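Local coordinates for protein arylalkylamine N-Acetyltransferase 2 (PDB 4FD5) that probably transfers acyl groups from coenzyme A thioesters to arylalkylamines such as dopamine and serotonin, as a member of the GNAT acetyltransferase family, at residues P50-H55 with E103-I108; K110-Q115 with D170-F175. All coordinates share one frame; numbering follows the deposited sequence.

How the contacts relate
Helix 103-116 takes part in both contacts, its first turns in contact 1 and its later turns in contact 2, an example of one helix serving two parts of a fold. From the N terminus, the chain passes through helix 50-60, the strands 66-69 and 75-85 and helix 92-99 before contact 1 brings it back to 50-55, closing a loop of 47 intervening residues. Contact 2 closes 54 residues later, after strand 129-138 and helix 147-161, where strand 166-171 turns toward helix 174-182. The two loops follow in series, neither nested nor crossed, with centres about 14 Å apart. Together they tie helix 103-116 to helix 50-60 and to the central sheet.

Contact 1: P50-H55 with E103-I108; sequences PLLEQH and ESFKKI
Phe105 reaches from one helix to the other and lays a face of its ring against Leu51, the pair that buries most of the surface here. The methyl CD1 of Leu51 sits over the ring in a CH-pi contact, 3.9 Å from the centroid of the Phe105 ring and 19° off its normal. It is displaced toward the CG-CD1 side, and Leu51 CD1 comes within 3.8 Å of Phe105 CD1. On the same face, near the opposite part of the rim, Leu51 CB lies 3.9 Å from Phe105 CE2, so that the leucine straddles the ring rather than touching it at one point. The Phe105 ring leaves its helix with chi1 at -173°, CG opposite the backbone N, and in projecting toward helix 50-60 it bridges two segments whose nearest CA atoms, those of Leu51 and Phe105, are 8.2 Å apart.

Helix 50-60 lies in the connection between strands 10-13 and 66-69, the first two strands of the GNAT sheet, whereas helix 103-116 lies in the helical connection between strands 75-85 and 129-138, and the phenylalanine joins the two.

Leu52 adds a contact of a different kind. Leu52 CD2 meets the ring at its edge, near the plane, 4.0 Å from Phe105 CE2. Leu52 also packs on Phe31 and Leu42, while the aromatic ring touches Lys96 and Ile100. Near the start of helix 103-116, the backbone N of Phe105 donates a hydrogen bond to Asp102 OD1.

Contact 2: K110-Q115 with D170-F175; sequences KLLYEQ and DATGAF
Asn116 ND2 connects the two residues that meet at the centre of this contact, being hydrogen-bonded both to Leu112 O and to Asp170 OD2. The other carboxylate oxygen of Asp170, OD1, forms a salt bridge with Lys168. Between the segments themselves the meeting is apolar and light. The CD2 methyl of Leu112 lies 4.3 Å from Asp170 CB, and Leu112 CD2 is 4.5 Å from Thr172 CG2.

Asp170 stands near the end of strand 166-171. Strands 129-138 and 166-171 are parallel neighbours joined through helix 147-161, a beta-alpha-beta crossover of the GNAT fold. Thr172 and Gly173 then turn the chain into helix 174-182, with Gly173 at the N-cap position.

Thr172 divides its branches: with chi1 at 60°, OG1 sits between the backbone N and the carbonyl carbon and is hydrogen-bonded to Glu34, whereas CG2 stands opposite the carbonyl carbon, facing the leucine. Leu112 also packs on Leu214 of strand 213-220, which further joins its helix to the sheet. Along the helix, a salt bridge sets Lys110 NZ 3.0 Å from Glu114 OE2. The ammonium approaches from above the carboxylate plane, 58° out of it, and Glu114 OE1 is hydrogen-bonded to Tyr196 OH.

Contact 1: P50-H55 with E103-I108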
ATOM      1  N   PRO A  50      -3.319 -12.171  10.799  1.00 20.14           N
ATOM      2  CA  PRO A  50      -3.647 -13.134   9.740  1.00 22.10           C
ATOM      3  C   PRO A  50      -4.203 -12.499   8.463  1.00 20.51           C
ATOM      4  O   PRO A  50      -3.827 -12.939   7.368  1.00 21.19           O
ATOM      5  CB  PRO A  50      -4.699 -14.030  10.395  1.00 22.01           C
ATOM      6  CG  PRO A  50      -4.413 -13.913  11.868  1.00 24.07           C
ATOM      7  CD  PRO A  50      -3.978 -12.497  12.077  1.00 23.17           C
ATOM      8  N   LEU A  51      -5.067 -11.490   8.581  1.00 18.48           N
ATOM      9  CA  LEU A  51      -5.655 -10.871   7.399  1.00 19.54           C
ATOM     10  C   LEU A  51      -4.633 -10.019   6.641  1.00 19.39           C
ATOM     11  O   LEU A  51      -4.574 -10.064   5.416  1.00 18.80           O
ATOM     12  CB  LEU A  51      -6.884 -10.033   7.771  1.00 23.75           C
ATOM     13  CG  LEU A  51      -8.026 -10.795   8.446  1.00 26.64           C
ATOM     14  CD1 LEU A  51      -9.162  -9.847   8.786  1.00 28.43           C
ATOM     15  CD2 LEU A  51      -8.527 -11.928   7.565  1.00 29.01           C
ATOM     16  N   LEU A  52      -3.832  -9.252   7.371  1.00 19.89           N
ATOM     17  CA  LEU A  52      -2.778  -8.466   6.737  1.00 18.15           C
ATOM     18  C   LEU A  52      -1.831  -9.350   5.950  1.00 18.26           C
ATOM     19  O   LEU A  52      -1.443  -9.020   4.823  1.00 18.13           O
ATOM     20  CB  LEU A  52      -1.965  -7.694   7.778  1.00 18.80           C
ATOM     21  CG  LEU A  52      -2.662  -6.608   8.596  1.00 20.03           C
ATOM     22  CD1 LEU A  52      -1.650  -5.951   9.538  1.00 18.70           C
ATOM     23  CD2 LEU A  52      -3.317  -5.572   7.678  1.00 20.88           C
ATOM     24  N   GLU A  53      -1.442 -10.471   6.548  1.00 17.53           N
ATOM     25  CA  GLU A  53      -0.493 -11.376   5.912  1.00 18.32           C
ATOM     26  C   GLU A  53      -1.111 -12.121   4.739  1.00 19.85           C
ATOM     27  O   GLU A  53      -0.464 -12.297   3.715  1.00 17.02           O
ATOM     28  CB  GLU A  53       0.085 -12.337   6.949  1.00 21.39           C
ATOM     29  CG  GLU A  53       0.981 -11.628   7.954  1.00 22.60           C
ATOM     30  CD  GLU A  53       1.294 -12.466   9.173  1.00 25.59           C
ATOM     31  OE1 GLU A  53       1.359 -13.705   9.052  1.00 28.73           O
ATOM     32  OE2 GLU A  53       1.467 -11.883  10.263  1.00 27.38           O
ATOM     33  N   GLN A  54      -2.367 -12.539   4.879  1.00 17.79           N
ATOM     34  CA  GLN A  54      -3.100 -13.140   3.762  1.00 19.23           C
ATOM     35  C   GLN A  54      -3.140 -12.184   2.559  1.00 17.83           C
ATOM     36  O   GLN A  54      -2.910 -12.588   1.404  1.00 16.32           O
ATOM     37  CB  GLN A  54      -4.520 -13.493   4.216  1.00 20.89           C
ATOM     38  CG  GLN A  54      -5.433 -14.029   3.140  1.00 25.59           C
ATOM     39  CD  GLN A  54      -6.818 -14.329   3.692  1.00 27.38           C
ATOM     40  OE1 GLN A  54      -7.059 -15.401   4.246  1.00 36.16           O
ATOM     41  NE2 GLN A  54      -7.725 -13.363   3.575  1.00 32.01           N
ATOM     42  N   HIS A  55      -3.432 -10.912   2.835  1.00 17.00           N
ATOM     43  CA  HIS A  55      -3.511  -9.904   1.784  1.00 18.25           C
ATOM     44  C   HIS A  55      -2.150  -9.670   1.124  1.00 15.39           C
ATOM     45  O   HIS A  55      -2.059  -9.635  -0.107  1.00 15.49           O
ATOM     46  CB  HIS A  55      -4.094  -8.584   2.324  1.00 18.74           C
ATOM     47  CG  HIS A  55      -4.419  -7.573   1.260  1.00 27.35           C
ATOM     48  ND1 HIS A  55      -4.524  -6.224   1.523  1.00 33.07           N
ATOM     49  CD2 HIS A  55      -4.672  -7.716  -0.065  1.00 28.64           C
ATOM     50  CE1 HIS A  55      -4.818  -5.577   0.407  1.00 30.97           C
ATOM     51  NE2 HIS A  55      -4.913  -6.458  -0.571  1.00 29.15           N
ATOM     52  N   GLU A 103     -13.093  -6.168  14.051  1.00 26.99           N
ATOM     53  CA  GLU A 103     -13.668  -4.818  14.059  1.00 27.98           C
ATOM     54  C   GLU A 103     -12.748  -3.744  13.473  1.00 26.85           C
ATOM     55  O   GLU A 103     -13.163  -2.912  12.643  1.00 25.52           O
ATOM     56  CB  GLU A 103     -13.936  -4.415  15.504  1.00 29.94           C
ATOM     57  CG  GLU A 103     -15.367  -4.354  15.925  1.00 35.09           C
ATOM     58  CD  GLU A 103     -15.484  -3.811  17.336  1.00 34.09           C
ATOM     59  OE1 GLU A 103     -14.914  -4.439  18.256  1.00 36.73           O
ATOM     60  OE2 GLU A 103     -16.117  -2.748  17.523  1.00 36.59           O
ATOM     61  N   SER A 104     -11.507  -3.752  13.942  1.00 24.04           N
ATOM     62  CA  SER A 104     -10.519  -2.738  13.569  1.00 23.94           C
ATOM     63  C   SER A 104     -10.200  -2.817  12.072  1.00 23.45           C
ATOM     64  O   SER A 104     -10.209  -1.805  11.317  1.00 23.23           O
ATOM     65  CB  SER A 104      -9.240  -2.956  14.378  1.00 23.69           C
ATOM     66  OG  SER A 104      -9.470  -2.788  15.770  1.00 28.18           O
ATOM     67  N   PHE A 105      -9.926  -4.041  11.635  1.00 23.62           N
ATOM     68  CA  PHE A 105      -9.647  -4.272  10.227  1.00 22.52           C
ATOM     69  C   PHE A 105     -10.815  -3.775   9.386  1.00 24.50           C
ATOM     70  O   PHE A 105     -10.627  -3.113   8.368  1.00 22.77           O
ATOM     71  CB  PHE A 105      -9.385  -5.751   9.961  1.00 25.97           C
ATOM     72  CG  PHE A 105      -8.936  -6.032   8.560  1.00 25.52           C
ATOM     73  CD1 PHE A 105      -9.858  -6.346   7.576  1.00 29.40           C
ATOM     74  CD2 PHE A 105      -7.596  -5.960   8.221  1.00 29.49           C
ATOM     75  CE1 PHE A 105      -9.452  -6.597   6.277  1.00 30.38           C
ATOM     76  CE2 PHE A 105      -7.182  -6.214   6.917  1.00 28.30           C
ATOM     77  CZ  PHE A 105      -8.112  -6.530   5.951  1.00 31.39           C
ATOM     78  N   LYS A 106     -12.031  -4.079   9.823  1.00 22.60           N
ATOM     79  CA  LYS A 106     -13.206  -3.648   9.080  1.00 23.96           C
ATOM     80  C   LYS A 106     -13.289  -2.122   8.958  1.00 21.87           C
ATOM     81  O   LYS A 106     -13.708  -1.611   7.921  1.00 23.70           O
ATOM     82  CB  LYS A 106     -14.474  -4.205   9.713  1.00 27.07           C
ATOM     83  CG  LYS A 106     -15.718  -3.916   8.914  1.00 33.27           C
ATOM     84  CD  LYS A 106     -16.941  -4.569   9.557  1.00 38.08           C
ATOM     85  CE  LYS A 106     -18.253  -3.946   9.043  1.00 40.28           C
ATOM     86  NZ  LYS A 106     -19.457  -4.494   9.740  1.00 41.36           N
ATOM     87  N   LYS A 107     -12.902  -1.402  10.012  1.00 23.04           N
ATOM     88  CA  LYS A 107     -12.865   0.067   9.920  1.00 21.60           C
ATOM     89  C   LYS A 107     -11.955   0.532   8.779  1.00 20.69           C
ATOM     90  O   LYS A 107     -12.314   1.432   7.975  1.00 19.45           O
ATOM     91  CB  LYS A 107     -12.359   0.669  11.222  1.00 21.85           C
ATOM     92  CG  LYS A 107     -13.288   0.422  12.401  1.00 23.22           C
ATOM     93  CD  LYS A 107     -12.715   1.046  13.654  1.00 25.21           C
ATOM     94  CE  LYS A 107     -13.656   0.843  14.840  1.00 27.40           C
ATOM     95  NZ  LYS A 107     -12.984   1.179  16.116  1.00 30.06           N
ATOM     96  N   ILE A 108     -10.769  -0.075   8.729  1.00 20.23           N
ATOM     97  CA  ILE A 108      -9.814   0.274   7.664  1.00 20.28           C
ATOM     98  C   ILE A 108     -10.343  -0.079   6.258  1.00 21.67           C
ATOM     99  O   ILE A 108     -10.363   0.763   5.337  1.00 19.07           O
ATOM    100  CB  ILE A 108      -8.466  -0.423   7.901  1.00 21.31           C
ATOM    101  CG1 ILE A 108      -7.845   0.078   9.207  1.00 22.53           C
ATOM    102  CG2 ILE A 108      -7.524  -0.193   6.711  1.00 23.08           C
ATOM    103  CD1 ILE A 108      -6.682  -0.766   9.686  1.00 22.58           C
TER

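Contact 2: K110-Q115 with D170-F175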
ATOM      1  N   LYS A 110     -13.352  -0.512   5.268  1.00 22.50           N
ATOM      2  CA  LYS A 110     -14.477   0.357   4.975  1.00 23.38           C
ATOM      3  C   LYS A 110     -14.044   1.734   4.487  1.00 22.21           C
ATOM      4  O   LYS A 110     -14.571   2.225   3.487  1.00 23.64           O
ATOM      5  CB  LYS A 110     -15.381   0.485   6.205  1.00 24.70           C
ATOM      6  CG  LYS A 110     -16.663   1.258   5.973  1.00 27.04           C
ATOM      7  CD  LYS A 110     -17.579   1.163   7.203  1.00 28.89           C
ATOM      8  CE  LYS A 110     -18.460   2.401   7.351  1.00 35.43           C
ATOM      9  NZ  LYS A 110     -19.475   2.545   6.267  1.00 39.14           N
ATOM     10  N   LEU A 111     -13.089   2.361   5.176  1.00 20.72           N
ATOM     11  CA  LEU A 111     -12.647   3.680   4.721  1.00 19.56           C
ATOM     12  C   LEU A 111     -12.081   3.602   3.302  1.00 20.40           C
ATOM     13  O   LEU A 111     -12.418   4.423   2.426  1.00 18.27           O
ATOM     14  CB  LEU A 111     -11.611   4.269   5.668  1.00 19.16           C
ATOM     15  CG  LEU A 111     -10.934   5.554   5.179  1.00 18.35           C
ATOM     16  CD1 LEU A 111     -11.945   6.692   4.926  1.00 20.12           C
ATOM     17  CD2 LEU A 111      -9.866   5.974   6.175  1.00 20.10           C
ATOM     18  N   LEU A 112     -11.228   2.610   3.063  1.00 19.47           N
ATOM     19  CA  LEU A 112     -10.605   2.526   1.735  1.00 20.07           C
ATOM     20  C   LEU A 112     -11.636   2.227   0.632  1.00 22.26           C
ATOM     21  O   LEU A 112     -11.608   2.830  -0.455  1.00 20.95           O
ATOM     22  CB  LEU A 112      -9.467   1.507   1.736  1.00 20.54           C
ATOM     23  CG  LEU A 112      -8.354   1.802   2.734  1.00 23.97           C
ATOM     24  CD1 LEU A 112      -7.494   0.567   2.921  1.00 26.10           C
ATOM     25  CD2 LEU A 112      -7.525   2.992   2.266  1.00 26.48           C
ATOM     26  N   TYR A 113     -12.569   1.323   0.916  1.00 19.87           N
ATOM     27  CA  TYR A 113     -13.664   1.038  -0.024  1.00 21.84           C
ATOM     28  C   TYR A 113     -14.494   2.286  -0.358  1.00 23.14           C
ATOM     29  O   TYR A 113     -14.744   2.623  -1.527  1.00 21.94           O
ATOM     30  CB  TYR A 113     -14.550  -0.061   0.568  1.00 26.85           C
ATOM     31  CG  TYR A 113     -15.817  -0.312  -0.211  1.00 28.97           C
ATOM     32  CD1 TYR A 113     -15.803  -1.085  -1.367  1.00 34.55           C
ATOM     33  CD2 TYR A 113     -17.029   0.222   0.216  1.00 30.79           C
ATOM     34  CE1 TYR A 113     -16.957  -1.311  -2.078  1.00 37.03           C
ATOM     35  CE2 TYR A 113     -18.187   0.003  -0.491  1.00 33.29           C
ATOM     36  CZ  TYR A 113     -18.142  -0.764  -1.639  1.00 38.29           C
ATOM     37  OH  TYR A 113     -19.306  -0.980  -2.342  1.00 43.44           O
ATOM     38  N   GLU A 114     -14.904   2.982   0.690  1.00 22.30           N
ATOM     39  CA  GLU A 114     -15.704   4.185   0.539  1.00 24.82           C
ATOM     40  C   GLU A 114     -15.000   5.234  -0.295  1.00 22.36           C
ATOM     41  O   GLU A 114     -15.612   5.847  -1.169  1.00 22.78           O
ATOM     42  CB  GLU A 114     -16.006   4.788   1.893  1.00 27.24           C
ATOM     43  CG  GLU A 114     -16.960   3.998   2.715  1.00 28.30           C
ATOM     44  CD  GLU A 114     -17.228   4.699   4.025  1.00 32.24           C
ATOM     45  OE1 GLU A 114     -16.265   5.261   4.605  1.00 28.37           O
ATOM     46  OE2 GLU A 114     -18.396   4.712   4.452  1.00 36.63           O
ATOM     47  N   GLN A 115     -13.720   5.461  -0.027  1.00 19.82           N
ATOM     48  CA  GLN A 115     -13.034   6.506  -0.774  1.00 21.92           C
ATOM     49  C   GLN A 115     -12.870   6.092  -2.228  1.00 22.35           C
ATOM     50  O   GLN A 115     -13.031   6.914  -3.137  1.00 22.52           O
ATOM     51  CB  GLN A 115     -11.695   6.860  -0.133  1.00 22.63           C
ATOM     52  CG  GLN A 115     -11.859   7.566   1.202  1.00 20.56           C
ATOM     53  CD  GLN A 115     -12.558   8.899   1.046  1.00 25.47           C
ATOM     54  OE1 GLN A 115     -12.055   9.794   0.369  1.00 25.92           O
ATOM     55  NE2 GLN A 115     -13.734   9.030   1.649  1.00 26.10           N
ATOM     56  N   ASP A 170      -3.132   4.092  -2.662  1.00 14.93           N
ATOM     57  CA  ASP A 170      -4.004   4.649  -1.641  1.00 15.77           C
ATOM     58  C   ASP A 170      -3.112   4.913  -0.431  1.00 16.48           C
ATOM     59  O   ASP A 170      -2.909   4.045   0.419  1.00 19.86           O
ATOM     60  CB  ASP A 170      -5.156   3.681  -1.316  1.00 17.12           C
ATOM     61  CG  ASP A 170      -6.026   3.358  -2.541  1.00 20.61           C
ATOM     62  OD1 ASP A 170      -5.831   3.980  -3.615  1.00 22.26           O
ATOM     63  OD2 ASP A 170      -6.893   2.462  -2.435  1.00 26.28           O
ATOM     64  N   ALA A 171      -2.565   6.124  -0.392  1.00 15.04           N
ATOM     65  CA  ALA A 171      -1.493   6.483   0.497  1.00 17.22           C
ATOM     66  C   ALA A 171      -2.067   7.024   1.786  1.00 18.00           C
ATOM     67  O   ALA A 171      -2.678   8.089   1.802  1.00 16.54           O
ATOM     68  CB  ALA A 171      -0.608   7.517  -0.157  1.00 16.78           C
ATOM     69  N   THR A 172      -1.878   6.267   2.858  1.00 17.44           N
ATOM     70  CA  THR A 172      -2.462   6.627   4.146  1.00 18.03           C
ATOM     71  C   THR A 172      -1.546   7.509   4.962  1.00 19.61           C
ATOM     72  O   THR A 172      -2.001   8.147   5.912  1.00 19.48           O
ATOM     73  CB  THR A 172      -2.781   5.371   4.980  1.00 19.24           C
ATOM     74  OG1 THR A 172      -1.569   4.638   5.214  1.00 20.00           O
ATOM     75  CG2 THR A 172      -3.769   4.486   4.240  1.00 20.03           C
ATOM     76  N   GLY A 173      -0.263   7.529   4.606  1.00 19.53           N
ATOM     77  CA  GLY A 173       0.734   8.235   5.397  1.00 22.50           C
ATOM     78  C   GLY A 173       1.459   9.347   4.657  1.00 21.42           C
ATOM     79  O   GLY A 173       1.600   9.315   3.429  1.00 20.45           O
ATOM     80  N   ALA A 174       1.956  10.312   5.423  1.00 21.43           N
ATOM     81  CA  ALA A 174       2.618  11.485   4.863  1.00 20.87           C
ATOM     82  C   ALA A 174       3.923  11.199   4.114  1.00 18.67           C
ATOM     83  O   ALA A 174       4.245  11.880   3.135  1.00 17.95           O
ATOM     84  CB  ALA A 174       2.864  12.522   5.962  1.00 23.16           C
ATOM     85  N   PHE A 175       4.684  10.210   4.571  1.00 19.37           N
ATOM     86  CA  PHE A 175       5.985   9.964   3.972  1.00 21.19           C
ATOM     87  C   PHE A 175       5.832   9.378   2.570  1.00 19.86           C
ATOM     88  O   PHE A 175       6.492   9.829   1.622  1.00 19.79           O
ATOM     89  CB  PHE A 175       6.854   9.070   4.863  1.00 23.60           C
ATOM     90  CG  PHE A 175       7.133   9.664   6.222  1.00 25.86           C
ATOM     91  CD1 PHE A 175       8.108  10.645   6.377  1.00 24.47           C
ATOM     92  CD2 PHE A 175       6.426   9.244   7.333  1.00 25.71           C
ATOM     93  CE1 PHE A 175       8.364  11.197   7.632  1.00 24.61           C
ATOM     94  CE2 PHE A 175       6.678   9.799   8.588  1.00 26.75           C
ATOM     95  CZ  PHE A 175       7.647  10.767   8.727  1.00 23.36           C
TER